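Local coordinates for DHHA1 domain protein (Clostridium perfringens, PDB 3KEW) that probably hydrolyses wrongly charged aminoacyl-tRNA, in the manner of zinc-bearing relatives of the alanyl-tRNA synthetase editing domain, at residues I13-G18 against N81-L86; K29-L34 against Y69-K74; A114-F119 against S126-V131; G132-K137 against T221-V226; R148-N153 against R204-I209. One frame throughout, in Å; residues are numbered along the deposited sequence. Where two conformers were deposited one is given.

Interaction 1. Residues I13-G18 against N81-L86; sequences IKEFKG and NLQCEL
Phe16 and Cys84 form a hydrogen-bonded pair at the middle of an antiparallel pairing, flanked by the non-hydrogen-bonded pairs Glu15-Glu85 and Lys17-Gln83. Strands 15-18 and 82-86 approach to 4.8 Å between axes, and their directions differ by 143°, a marked twist. Five backbone bonds run from Lys14 O, which takes the amide of Leu86, to Gly18, whose N and O both bond to Leu82. A chi1 of 67° sets Phe16 CG between the backbone N and the carbonyl carbon. Cys84 CB sits over one face of the Phe16 ring, offset toward the rim, 3.7 Å from the centroid in a CH-pi contact, and Cys84 SG adds a sulfur-aromatic contact. The other face of the pairing is polar. There Lys17 CE rests 3.4 Å from Gln83 OE1, and Glu15 OE2 lies 4.1 Å from Glu85 OE1, two carboxylates that probably repel each other. Strand 51-53 flanks strand 82-86 on its other edge, and Leu86 reaches Arg91 of helix 88-112. This pairing of strands 15-26 and 82-86 closes the six-stranded barrel.

Interaction 2. Residues K29-L34 against Y69-K74; sequences KFHVLL and YHVLEK
The His31 ring takes Val71 CG2 over the centre of one face, 3.6 Å from its centroid and 11° off the ring normal, a CH-pi contact in which the two side chains lie side by side. His70 is met from two directions. Leu34 CD2 stands over one face, displaced toward the rim, and Val32 O lies in the ring plane at the edge, where ND1 gives it a weak hydrogen bond of 3.3 Å. Val32 O also accepts the backbone His70 N at 2.8 Å, so one carbonyl accepts two N-H groups of His70, the ring one weakly. The rings are fixed from outside as well, His31 ND1 by Tyr62 OH and His70 NE2 by Thr37 OG1. On the same face of the sheet as His70, Val32 CG1 touches Leu72 CD1 at 3.8 Å. Phe30 N and O both bond to Leu72. Leu34, His70 and Leu72 all reach Ile53 of strand 51-53, consistent with this face lining the interior of a closed six-stranded barrel, in which strands 29-34 and 67-72 are neighbours.

Interaction 3. Residues A114-F119 against S126-V131; sequences ANTCGF and STVDIV
Thr127 O meets the CA of Phe119 at 3.3 Å, a CA-H...O contact toward the turn of the hairpin formed by strands 116-121 and 126-131; the Phe119 side chain itself lies about 5 Å from the bound zinc ion. Val128 follows with CG2 anti to the backbone N, which sets this methyl 3.8 Å from Thr116 CG2, the two side chains crossing at about a right angle. Asp129 then faces two residues at once: its N donates to Gly118 O at 2.8 Å, nearly straight at hydrogen but 49° above the carbonyl plane, and its O accepts Cys117 N at 3.0 Å. Cys117 and Gly118 together opposite Asp129 make a beta bulge. Ile130 returns to apolar packing, its CG2 lying 3.6 Å from Ala114 CB and its CD1 beside Thr116 OG1, a hydroxyl bonded to Ser105 of helix 88-112. Val131 N donates to Asn115 O, and its CG2 fits against Cys117, 3.8 Å from SG. One water closes this open end of the hairpin, accepting from Asn115 N and donating to Val131 O. The bulge has a price, for Gly118 N is buried without a partner anywhere in the model, whereas the Asp129 carboxylate is met by a salt bridge from Arg222 that would be expected to favour its charged form.

Interaction 4. Residues G132-K137 against T221-V226; sequences GFLDEK and TRIEYV
Thr221 OG1 donates a hydrogen bond of 2.8 Å to Gly132 O, approaching in the carbonyl plane with a C=O...donor angle of 147°. The threonine torsion explains the reach: OG1 is anti to the carbonyl carbon and beside the backbone N (chi1 -53°), turned to the 132-137 segment. The same hydroxyl lies 3.4 Å from Leu134 N and 4.0 Å from Leu134 CG, so it sits in the bend of the chain as it leaves Gly132. Gly132 has a phi of 101°, where a CB would be jammed against the carbonyl O of the residue before. Residues 132-135 connect strand 126-131 to helix 136-152, and strand 220-227 is the neighbour of strand 126-131 in the four-stranded antiparallel sheet; the contact thus ties the crossing from sheet to helix back to the sheet. Leu134 carries the apolar half. Its CG is also anti to the carbonyl carbon (chi1 -61°), and from there CD1 extends to Ile223 CD1, 4.1 Å away, the two side chains crossing at about a right angle; both also touch Phe108 of helix 88-112. One residue on, Asp135 occupies the N-cap position of helix 136-152, its side chain capping a backbone N of the first turn.

Interaction 5. Residues R148-N153 against R204-I209; sequences RLIFEN and RDLQVI
Ile150 sends its CD1 across the 204-209 loop, touching Leu206 CB at 3.7 Å and Ile209 CG2 at 3.9 Å. Its CG2 branch meets the backbone instead, 3.6 Å from Gln207 O. The Ile150 and Leu206 side chains cross at about a right angle, and both press on Leu103 of helix 88-112, so that the loop is wedged between two helices. At the end of helix 136-152, Asn153 leaves helical geometry with positive phi, and its CG is anti to the backbone N (chi1 -160°). Its OD1 comes to 3.2 Å from Arg204 CB and accepts a weak hydrogen bond from Arg204 N at 3.3 Å. Phe151, modelled in two conformers, is a doubtful partner: in one of them CE2 lies over a face of the Arg204 guanidinium, toward its rim, the planes 69° apart. Chemically, the contact rests chiefly on a buried aliphatic chain; between the two segments the polar link is one weak bond, to Arg204 N at the start of the 3-10 segment 204-206, to which Leu149 O adds a bond with Thr203 OG1.

The five contacts divide between two regions of one chain. Interactions 1 and 2 lie in the closed six-stranded barrel, their centres 14 Å apart and touching where Phe16 packs on Leu34; interaction 2 is nested in the loop closed by interaction 1. Interactions 3, 4 and 5 come later, around the four-stranded sheet and helix 136-152. Interactions 3 and 4 are 9 Å apart on neighbouring strands 126-131 and 220-227, while interaction 5 is nested inside the loop closed by interaction 4. About 36 Å separates the centres of interactions 1 and 3. The zinc ligands His98 and His102 come from helix 88-112, which follows the barrel, and Cys195 from just after strand 191-194, consistent with separate modules, the zinc-bearing one probably holding the editing site.

Interaction 1. Residues I13-G18 against N81-L86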
# COMPACT_ATOMS: atom_id res chain seq x y z
N ILE A 13 7.54 0.69 -11.24
CA ILE A 13 7.34 1.44 -12.48
C ILE A 13 6.76 2.81 -12.12
O ILE A 13 5.68 2.89 -11.52
CB ILE A 13 6.40 0.71 -13.49
CG1 ILE A 13 7.05 -0.57 -14.02
CG2 ILE A 13 6.01 1.63 -14.66
CD1 ILE A 13 6.11 -1.43 -14.84
N LYS A 14 7.50 3.86 -12.46
CA LYS A 14 7.05 5.23 -12.19
C LYS A 14 6.76 6.06 -13.44
O LYS A 14 6.14 7.12 -13.36
CB LYS A 14 8.02 5.95 -11.24
CG LYS A 14 9.42 6.20 -11.79
CD LYS A 14 10.27 6.91 -10.72
CE LYS A 14 11.30 7.85 -11.33
NZ LYS A 14 12.58 7.17 -11.65
N GLU A 15 7.24 5.59 -14.60
CA GLU A 15 6.91 6.17 -15.91
C GLU A 15 6.54 5.06 -16.87
O GLU A 15 7.16 3.99 -16.85
CB GLU A 15 8.09 6.91 -16.52
CG GLU A 15 8.63 8.07 -15.73
CD GLU A 15 9.99 8.50 -16.24
OE1 GLU A 15 10.85 8.85 -15.40
OE2 GLU A 15 10.19 8.46 -17.47
N PHE A 16 5.56 5.34 -17.72
CA PHE A 16 5.05 4.35 -18.68
C PHE A 16 4.33 4.99 -19.86
O PHE A 16 4.05 6.20 -19.87
CB PHE A 16 4.14 3.33 -17.98
CG PHE A 16 2.84 3.90 -17.46
CD1 PHE A 16 1.65 3.66 -18.12
CD2 PHE A 16 2.82 4.69 -16.30
CE1 PHE A 16 0.45 4.19 -17.66
CE2 PHE A 16 1.62 5.22 -15.83
CZ PHE A 16 0.43 4.96 -16.51
N LYS A 17 4.05 4.16 -20.87
CA LYS A 17 3.37 4.58 -22.08
C LYS A 17 1.92 4.12 -22.01
O LYS A 17 1.63 2.98 -21.62
CB LYS A 17 4.07 4.02 -23.32
CG LYS A 17 4.95 5.02 -24.09
CD LYS A 17 6.00 5.70 -23.23
CE LYS A 17 6.89 6.65 -24.03
NZ LYS A 17 6.20 7.91 -24.43
N GLY A 18 1.01 5.01 -22.36
CA GLY A 18 -0.40 4.69 -22.27
C GLY A 18 -1.20 5.25 -23.42
O GLY A 18 -0.79 6.22 -24.07
N ASN A 81 0.25 6.64 -27.43
CA ASN A 81 1.67 6.67 -27.08
C ASN A 81 2.03 7.84 -26.14
O ASN A 81 2.97 8.59 -26.38
CB ASN A 81 2.53 6.66 -28.36
CG ASN A 81 3.99 6.33 -28.11
OD1 ASN A 81 4.31 5.39 -27.38
ND2 ASN A 81 4.88 7.12 -28.70
N LEU A 82 1.24 7.99 -25.09
CA LEU A 82 1.39 9.13 -24.19
C LEU A 82 2.39 8.84 -23.09
O LEU A 82 2.42 7.74 -22.54
CB LEU A 82 0.04 9.50 -23.57
CG LEU A 82 -1.14 9.70 -24.52
CD1 LEU A 82 -2.40 9.78 -23.71
CD2 LEU A 82 -0.96 10.96 -25.37
N GLN A 83 3.22 9.84 -22.79
CA GLN A 83 4.11 9.79 -21.63
C GLN A 83 3.31 9.99 -20.34
O GLN A 83 2.73 11.06 -20.11
CB GLN A 83 5.20 10.86 -21.72
CG GLN A 83 6.59 10.30 -21.99
CD GLN A 83 7.10 9.42 -20.87
OE1 GLN A 83 7.08 8.19 -20.97
NE2 GLN A 83 7.58 10.04 -19.79
N CYS A 84 3.27 8.94 -19.52
CA CYS A 84 2.56 8.99 -18.25
C CYS A 84 3.52 8.77 -17.09
O CYS A 84 4.26 7.78 -17.08
CB CYS A 84 1.47 7.93 -18.20
SG CYS A 84 0.35 7.91 -19.61
N GLU A 85 3.50 9.68 -16.12
CA GLU A 85 4.40 9.57 -14.96
C GLU A 85 3.72 9.79 -13.62
O GLU A 85 2.93 10.72 -13.44
CB GLU A 85 5.64 10.45 -15.12
CG GLU A 85 5.43 11.75 -15.88
CD GLU A 85 6.73 12.30 -16.45
OE1 GLU A 85 7.44 11.54 -17.15
OE2 GLU A 85 7.04 13.48 -16.21
N LEU A 86 4.03 8.91 -12.67
CA LEU A 86 3.49 9.00 -11.32
C LEU A 86 4.19 10.10 -10.54
O LEU A 86 5.36 10.43 -10.79
CB LEU A 86 3.66 7.66 -10.57
CG LEU A 86 3.09 6.35 -11.12
CD1 LEU A 86 3.42 5.18 -10.19
CD2 LEU A 86 1.62 6.41 -11.32

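Interaction 2. Residues K29-L34 against Y69-K74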
# COMPACT_ATOMS: atom_id res chain seq x y z
N LYS A 29 -14.00 18.43 -15.55
CA LYS A 29 -12.92 17.45 -15.48
C LYS A 29 -13.11 16.31 -16.48
O LYS A 29 -14.24 15.96 -16.84
CB LYS A 29 -12.80 16.88 -14.07
CG LYS A 29 -12.47 17.91 -12.99
CD LYS A 29 -12.92 17.42 -11.62
CE LYS A 29 -13.00 18.56 -10.62
NZ LYS A 29 -13.76 18.17 -9.40
N PHE A 30 -12.00 15.72 -16.91
CA PHE A 30 -12.00 14.70 -17.95
C PHE A 30 -11.58 13.33 -17.43
O PHE A 30 -10.39 13.09 -17.18
CB PHE A 30 -11.16 15.16 -19.15
CG PHE A 30 -11.70 16.38 -19.84
CD1 PHE A 30 -11.37 17.66 -19.40
CD2 PHE A 30 -12.58 16.25 -20.92
CE1 PHE A 30 -11.89 18.79 -20.03
CE2 PHE A 30 -13.10 17.37 -21.55
CZ PHE A 30 -12.76 18.65 -21.11
N HIS A 31 -12.57 12.47 -17.26
CA HIS A 31 -12.36 11.12 -16.72
C HIS A 31 -11.91 10.18 -17.83
O HIS A 31 -12.70 9.86 -18.73
CB HIS A 31 -13.66 10.60 -16.08
CG HIS A 31 -14.07 11.33 -14.84
ND1 HIS A 31 -14.60 10.68 -13.74
CD2 HIS A 31 -14.05 12.65 -14.51
CE1 HIS A 31 -14.89 11.56 -12.80
NE2 HIS A 31 -14.56 12.77 -13.24
N VAL A 32 -10.65 9.75 -17.79
CA VAL A 32 -10.11 8.88 -18.84
C VAL A 32 -9.78 7.44 -18.41
O VAL A 32 -9.37 7.19 -17.27
CB VAL A 32 -8.88 9.51 -19.60
CG1 VAL A 32 -9.23 10.90 -20.15
CG2 VAL A 32 -7.63 9.57 -18.72
N LEU A 33 -9.98 6.51 -19.34
CA LEU A 33 -9.55 5.13 -19.17
C LEU A 33 -8.27 4.98 -20.00
O LEU A 33 -8.10 5.68 -21.00
CB LEU A 33 -10.63 4.17 -19.67
CG LEU A 33 -11.08 3.04 -18.75
CD1 LEU A 33 -12.38 2.44 -19.25
CD2 LEU A 33 -10.01 1.97 -18.60
N LEU A 34 -7.39 4.08 -19.56
CA LEU A 34 -6.12 3.81 -20.25
C LEU A 34 -6.01 2.33 -20.58
O LEU A 34 -6.63 1.50 -19.91
CB LEU A 34 -4.93 4.22 -19.38
CG LEU A 34 -4.19 5.56 -19.56
CD1 LEU A 34 -5.11 6.74 -19.81
CD2 LEU A 34 -3.33 5.82 -18.34
N TYR A 69 -10.03 4.67 -13.53
CA TYR A 69 -10.32 5.95 -14.17
C TYR A 69 -9.46 7.09 -13.65
O TYR A 69 -9.29 7.24 -12.45
CB TYR A 69 -11.79 6.33 -13.98
CG TYR A 69 -12.77 5.38 -14.64
CD1 TYR A 69 -13.29 4.29 -13.95
CD2 TYR A 69 -13.18 5.59 -15.96
CE1 TYR A 69 -14.18 3.42 -14.55
CE2 TYR A 69 -14.08 4.71 -16.57
CZ TYR A 69 -14.58 3.64 -15.86
OH TYR A 69 -15.47 2.76 -16.45
N HIS A 70 -8.96 7.90 -14.56
CA HIS A 70 -8.07 9.00 -14.24
C HIS A 70 -8.78 10.32 -14.50
O HIS A 70 -9.24 10.58 -15.61
CB HIS A 70 -6.78 8.91 -15.09
CG HIS A 70 -6.10 7.57 -15.02
ND1 HIS A 70 -6.65 6.43 -15.56
CD2 HIS A 70 -4.93 7.20 -14.47
CE1 HIS A 70 -5.84 5.41 -15.35
NE2 HIS A 70 -4.79 5.85 -14.68
N VAL A 71 -8.87 11.15 -13.46
CA VAL A 71 -9.50 12.46 -13.58
C VAL A 71 -8.45 13.50 -13.98
O VAL A 71 -7.55 13.82 -13.20
CB VAL A 71 -10.25 12.84 -12.27
CG1 VAL A 71 -10.85 14.24 -12.38
CG2 VAL A 71 -11.35 11.83 -11.97
N LEU A 72 -8.57 14.00 -15.20
CA LEU A 72 -7.62 14.96 -15.74
C LEU A 72 -8.20 16.37 -15.66
O LEU A 72 -9.40 16.55 -15.91
CB LEU A 72 -7.27 14.62 -17.20
CG LEU A 72 -6.67 13.26 -17.57
CD1 LEU A 72 -6.38 13.21 -19.06
CD2 LEU A 72 -5.40 12.98 -16.78
N GLU A 73 -7.37 17.36 -15.34
CA GLU A 73 -7.87 18.74 -15.20
C GLU A 73 -8.08 19.45 -16.54
O GLU A 73 -8.85 20.41 -16.61
CB GLU A 73 -7.01 19.57 -14.24
CG GLU A 73 -5.77 20.23 -14.82
CD GLU A 73 -5.18 21.30 -13.91
OE1 GLU A 73 -4.13 21.88 -14.28
OE2 GLU A 73 -5.75 21.57 -12.83
N LYS A 74 -7.40 18.99 -17.59
CA LYS A 74 -7.55 19.56 -18.93
C LYS A 74 -7.96 18.52 -19.96
O LYS A 74 -7.88 17.31 -19.71
CB LYS A 74 -6.27 20.29 -19.36
CG LYS A 74 -6.00 21.57 -18.59
CD LYS A 74 -4.65 22.15 -18.92
CE LYS A 74 -4.41 23.41 -18.09
NZ LYS A 74 -3.17 24.13 -18.50

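Interaction 3. Residues A114-F119 against S126-V131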
# COMPACT_ATOMS: atom_id res chain seq x y z
N ALA A 114 1.07 -10.62 20.38
CA ALA A 114 0.07 -9.57 20.43
C ALA A 114 -0.56 -9.34 19.05
O ALA A 114 0.15 -9.12 18.06
CB ALA A 114 0.68 -8.30 20.95
N ASN A 115 -1.89 -9.38 18.99
CA ASN A 115 -2.62 -9.32 17.73
C ASN A 115 -2.97 -7.89 17.35
O ASN A 115 -3.09 -7.04 18.20
CB ASN A 115 -3.88 -10.18 17.83
CG ASN A 115 -3.57 -11.66 17.87
OD1 ASN A 115 -3.32 -12.28 16.83
ND2 ASN A 115 -3.57 -12.23 19.06
N THR A 116 -3.11 -7.66 16.04
CA THR A 116 -3.57 -6.38 15.47
C THR A 116 -5.08 -6.49 15.23
O THR A 116 -5.58 -7.55 14.83
CB THR A 116 -2.82 -6.09 14.14
OG1 THR A 116 -1.42 -6.02 14.42
CG2 THR A 116 -3.29 -4.77 13.45
N CYS A 117 -5.79 -5.39 15.49
CA CYS A 117 -7.22 -5.35 15.29
C CYS A 117 -7.67 -4.12 14.49
O CYS A 117 -8.85 -3.92 14.25
CB CYS A 117 -7.96 -5.43 16.63
SG CYS A 117 -7.56 -4.11 17.80
N GLY A 118 -6.71 -3.30 14.07
CA GLY A 118 -7.01 -2.12 13.26
C GLY A 118 -5.77 -1.40 12.77
O GLY A 118 -4.67 -1.62 13.29
N PHE A 119 -5.95 -0.55 11.77
CA PHE A 119 -4.88 0.29 11.20
C PHE A 119 -5.48 1.47 10.45
O PHE A 119 -6.61 1.40 9.97
CB PHE A 119 -3.92 -0.50 10.28
CG PHE A 119 -4.62 -1.45 9.32
CD1 PHE A 119 -5.03 -1.02 8.06
CD2 PHE A 119 -4.82 -2.79 9.67
CE1 PHE A 119 -5.67 -1.90 7.18
CE2 PHE A 119 -5.45 -3.68 8.80
CZ PHE A 119 -5.88 -3.23 7.55
N SER A 126 0.16 7.78 10.74
CA SER A 126 -0.47 6.48 10.56
C SER A 126 -0.61 5.82 11.91
O SER A 126 0.21 6.09 12.80
CB SER A 126 0.36 5.58 9.64
OG SER A 126 0.68 6.20 8.42
N THR A 127 -1.63 4.99 12.08
CA THR A 127 -1.82 4.21 13.30
C THR A 127 -1.95 2.71 13.05
O THR A 127 -2.29 2.26 11.95
CB THR A 127 -3.01 4.70 14.18
OG1 THR A 127 -4.23 4.63 13.43
CG2 THR A 127 -2.81 6.13 14.65
N VAL A 128 -1.64 1.95 14.09
CA VAL A 128 -1.90 0.51 14.16
C VAL A 128 -2.46 0.24 15.58
O VAL A 128 -1.97 0.83 16.56
CB VAL A 128 -0.62 -0.33 13.80
CG1 VAL A 128 0.54 -0.15 14.83
CG2 VAL A 128 -0.96 -1.81 13.63
N ASP A 129 -3.50 -0.59 15.67
CA ASP A 129 -4.12 -0.94 16.96
C ASP A 129 -3.71 -2.34 17.36
O ASP A 129 -3.92 -3.28 16.60
CB ASP A 129 -5.65 -0.90 16.87
CG ASP A 129 -6.21 0.51 16.67
OD1 ASP A 129 -5.44 1.49 16.60
OD2 ASP A 129 -7.45 0.64 16.59
N ILE A 130 -3.14 -2.48 18.55
CA ILE A 130 -2.73 -3.79 19.06
C ILE A 130 -3.66 -4.16 20.21
O ILE A 130 -3.95 -3.32 21.05
CB ILE A 130 -1.25 -3.77 19.54
CG1 ILE A 130 -0.32 -3.15 18.48
CG2 ILE A 130 -0.78 -5.16 19.93
CD1 ILE A 130 -0.19 -3.94 17.17
N VAL A 131 -4.12 -5.41 20.23
CA VAL A 131 -5.06 -5.85 21.26
C VAL A 131 -4.39 -5.93 22.63
O VAL A 131 -3.35 -6.59 22.79
CB VAL A 131 -5.71 -7.22 20.91
CG1 VAL A 131 -6.84 -7.52 21.87
CG2 VAL A 131 -6.23 -7.24 19.48
O HOH W 1 -3.30 -9.43 21.58

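Interaction 4. Residues G132-K137 against T221-V226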
# COMPACT_ATOMS: atom_id res chain seq x y z
N GLY A 132 -4.98 -5.26 23.61
CA GLY A 132 -4.51 -5.29 24.99
C GLY A 132 -3.70 -4.07 25.37
O GLY A 132 -3.39 -3.21 24.53
N PHE A 133 -3.38 -3.99 26.66
CA PHE A 133 -2.49 -2.96 27.19
C PHE A 133 -1.06 -3.35 26.88
O PHE A 133 -0.68 -4.53 26.98
CB PHE A 133 -2.69 -2.80 28.71
CG PHE A 133 -1.61 -1.98 29.39
CD1 PHE A 133 -1.63 -0.58 29.33
CD2 PHE A 133 -0.58 -2.60 30.11
CE1 PHE A 133 -0.64 0.19 29.96
CE2 PHE A 133 0.41 -1.85 30.74
CZ PHE A 133 0.38 -0.45 30.66
N LEU A 134 -0.26 -2.37 26.48
CA LEU A 134 1.16 -2.57 26.27
C LEU A 134 1.92 -1.51 27.05
O LEU A 134 1.59 -0.32 27.00
CB LEU A 134 1.50 -2.45 24.79
CG LEU A 134 0.89 -3.40 23.76
CD1 LEU A 134 1.17 -2.85 22.38
CD2 LEU A 134 1.47 -4.80 23.91
N ASP A 135 2.95 -1.94 27.77
CA ASP A 135 3.81 -0.99 28.46
C ASP A 135 4.85 -0.43 27.49
O ASP A 135 5.03 -0.96 26.38
CB ASP A 135 4.46 -1.62 29.70
CG ASP A 135 5.15 -2.95 29.42
OD1 ASP A 135 5.88 -3.06 28.42
OD2 ASP A 135 4.98 -3.89 30.22
N GLU A 136 5.53 0.64 27.90
CA GLU A 136 6.54 1.31 27.09
C GLU A 136 7.68 0.37 26.70
O GLU A 136 8.16 0.40 25.56
CB GLU A 136 7.08 2.54 27.82
CG GLU A 136 8.13 3.32 27.05
CD GLU A 136 8.69 4.50 27.82
OE1 GLU A 136 8.07 4.92 28.83
OE2 GLU A 136 9.75 5.02 27.41
N LYS A 137 8.08 -0.49 27.63
CA LYS A 137 9.15 -1.47 27.39
C LYS A 137 8.88 -2.34 26.16
O LYS A 137 9.74 -2.47 25.30
CB LYS A 137 9.37 -2.34 28.63
CG LYS A 137 10.37 -3.47 28.43
CD LYS A 137 10.56 -4.29 29.70
CE LYS A 137 11.19 -5.64 29.38
NZ LYS A 137 11.85 -6.25 30.56
N THR A 221 -4.32 -0.83 22.19
CA THR A 221 -3.36 0.27 22.22
C THR A 221 -3.20 0.82 20.81
O THR A 221 -2.72 0.12 19.92
CB THR A 221 -1.98 -0.16 22.78
OG1 THR A 221 -2.15 -0.80 24.06
CG2 THR A 221 -1.07 1.05 22.95
N ARG A 222 -3.65 2.06 20.60
CA ARG A 222 -3.49 2.75 19.33
C ARG A 222 -2.10 3.40 19.25
O ARG A 222 -1.81 4.33 20.00
CB ARG A 222 -4.58 3.80 19.16
CG ARG A 222 -4.47 4.63 17.88
CD ARG A 222 -5.84 5.10 17.44
NE ARG A 222 -6.68 3.97 17.05
CZ ARG A 222 -7.96 4.07 16.69
NH1 ARG A 222 -8.55 5.25 16.67
NH2 ARG A 222 -8.64 2.99 16.34
N ILE A 223 -1.28 2.90 18.34
CA ILE A 223 0.12 3.30 18.20
C ILE A 223 0.34 4.18 16.97
O ILE A 223 0.06 3.74 15.86
CB ILE A 223 1.02 2.03 18.11
CG1 ILE A 223 0.87 1.19 19.39
CG2 ILE A 223 2.47 2.40 17.86
CD1 ILE A 223 1.68 -0.07 19.38
N GLU A 224 0.80 5.42 17.16
CA GLU A 224 1.19 6.30 16.04
C GLU A 224 2.62 6.04 15.57
O GLU A 224 3.54 6.01 16.38
CB GLU A 224 1.07 7.78 16.43
CG GLU A 224 -0.30 8.37 16.27
CD GLU A 224 -0.40 9.81 16.75
OE1 GLU A 224 -1.35 10.11 17.51
OE2 GLU A 224 0.46 10.64 16.37
N TYR A 225 2.80 5.86 14.26
CA TYR A 225 4.14 5.61 13.71
C TYR A 225 4.44 6.39 12.43
O TYR A 225 3.53 6.86 11.74
CB TYR A 225 4.38 4.09 13.48
CG TYR A 225 3.61 3.56 12.29
CD1 TYR A 225 2.32 3.05 12.45
CD2 TYR A 225 4.17 3.60 11.00
CE1 TYR A 225 1.61 2.59 11.36
CE2 TYR A 225 3.45 3.14 9.90
CZ TYR A 225 2.18 2.63 10.09
OH TYR A 225 1.48 2.18 9.02
N VAL A 226 5.73 6.49 12.12
CA VAL A 226 6.23 7.04 10.86
C VAL A 226 7.31 6.12 10.30
O VAL A 226 8.14 5.60 11.04
CB VAL A 226 6.79 8.49 11.01
CG1 VAL A 226 5.66 9.51 11.00
CG2 VAL A 226 7.61 8.63 12.28

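Interaction 5. Residues R148-N153 against R204-I209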
# COMPACT_ATOMS: atom_id res chain seq x y z
N ARG A 148 15.55 -3.50 13.29
CA ARG A 148 16.51 -4.58 13.09
C ARG A 148 16.22 -5.39 11.82
O ARG A 148 17.14 -5.74 11.09
CB ARG A 148 16.55 -5.51 14.31
CG ARG A 148 17.68 -6.54 14.22
CD ARG A 148 17.62 -7.56 15.32
NE ARG A 148 16.52 -8.51 15.14
CZ ARG A 148 16.57 -9.61 14.41
NH1 ARG A 148 17.66 -9.94 13.74
NH2 ARG A 148 15.51 -10.40 14.34
N LEU A 149 14.94 -5.69 11.57
CA LEU A 149 14.56 -6.43 10.37
C LEU A 149 14.62 -5.58 9.09
O LEU A 149 14.81 -6.13 8.00
CB LEU A 149 13.20 -7.13 10.52
CG LEU A 149 13.10 -8.26 11.55
CD1 LEU A 149 11.67 -8.80 11.64
CD2 LEU A 149 14.11 -9.39 11.25
N ILE A 150 14.48 -4.25 9.22
CA ILE A 150 14.76 -3.34 8.11
C ILE A 150 16.21 -3.52 7.65
O ILE A 150 16.49 -3.74 6.46
CB ILE A 150 14.52 -1.85 8.48
CG1 ILE A 150 13.02 -1.55 8.62
CG2 ILE A 150 15.14 -0.92 7.43
CD1 ILE A 150 12.67 -0.12 9.06
N PHE A 151 17.13 -3.49 8.62
CA PHE A 151 18.51 -3.63 8.24
C PHE A 151 18.91 -5.07 7.91
O PHE A 151 19.86 -5.26 7.14
CB PHE A 151 19.43 -2.87 9.21
CG PHE A 151 19.20 -1.38 9.18
CD1 PHE A 151 18.65 -0.72 10.27
CD2 PHE A 151 19.48 -0.64 8.02
CE1 PHE A 151 18.41 0.65 10.23
CE2 PHE A 151 19.25 0.73 7.97
CZ PHE A 151 18.72 1.38 9.08
N GLU A 152 18.14 -6.06 8.37
CA GLU A 152 18.32 -7.45 7.91
C GLU A 152 17.85 -7.65 6.46
O GLU A 152 18.23 -8.63 5.81
CB GLU A 152 17.60 -8.43 8.84
CG GLU A 152 18.30 -8.69 10.17
CD GLU A 152 19.62 -9.43 10.03
OE1 GLU A 152 19.72 -10.32 9.16
OE2 GLU A 152 20.55 -9.12 10.79
N ASN A 153 17.02 -6.72 5.98
CA ASN A 153 16.54 -6.67 4.59
C ASN A 153 15.77 -7.90 4.11
O ASN A 153 16.19 -8.58 3.17
CB ASN A 153 17.67 -6.32 3.61
CG ASN A 153 17.16 -5.77 2.29
OD1 ASN A 153 15.95 -5.62 2.09
ND2 ASN A 153 18.08 -5.45 1.39
N ARG A 204 14.31 -3.15 3.64
CA ARG A 204 15.34 -2.09 3.57
C ARG A 204 14.79 -0.80 2.97
O ARG A 204 15.18 0.30 3.38
CB ARG A 204 16.58 -2.57 2.79
CG ARG A 204 17.77 -1.61 2.70
CD ARG A 204 18.24 -1.07 4.05
NE ARG A 204 19.25 -0.02 3.90
CZ ARG A 204 18.98 1.27 3.67
NH1 ARG A 204 17.73 1.71 3.57
NH2 ARG A 204 19.98 2.13 3.55
N ASP A 205 13.87 -0.93 2.01
CA ASP A 205 13.16 0.21 1.42
C ASP A 205 12.40 1.10 2.40
O ASP A 205 12.07 2.24 2.07
CB ASP A 205 12.20 -0.27 0.32
CG ASP A 205 12.85 -0.33 -1.05
OD1 ASP A 205 12.12 -0.20 -2.05
OD2 ASP A 205 14.09 -0.49 -1.14
N LEU A 206 12.12 0.59 3.60
CA LEU A 206 11.50 1.39 4.66
C LEU A 206 12.41 2.45 5.27
O LEU A 206 11.91 3.41 5.86
CB LEU A 206 10.99 0.49 5.78
CG LEU A 206 9.54 0.03 5.87
CD1 LEU A 206 8.77 0.22 4.59
CD2 LEU A 206 9.54 -1.42 6.28
N GLN A 207 13.73 2.26 5.15
CA GLN A 207 14.80 3.14 5.70
C GLN A 207 14.89 3.04 7.22
O GLN A 207 15.88 2.54 7.77
CB GLN A 207 14.65 4.62 5.28
CG GLN A 207 14.52 4.92 3.78
CD GLN A 207 14.07 6.36 3.50
OE1 GLN A 207 14.44 7.29 4.22
NE2 GLN A 207 13.25 6.54 2.47
N VAL A 208 13.84 3.51 7.88
CA VAL A 208 13.74 3.58 9.34
C VAL A 208 12.25 3.65 9.73
O VAL A 208 11.41 4.15 8.97
CB VAL A 208 14.58 4.78 9.89
CG1 VAL A 208 13.99 6.12 9.46
CG2 VAL A 208 14.77 4.70 11.41
N ILE A 209 11.92 3.13 10.91
CA ILE A 209 10.58 3.23 11.46
C ILE A 209 10.62 3.75 12.91
O ILE A 209 11.40 3.27 13.75
CB ILE A 209 9.79 1.89 11.31
CG1 ILE A 209 8.33 2.03 11.73
CG2 ILE A 209 10.45 0.76 12.08
CD1 ILE A 209 7.43 1.09 10.98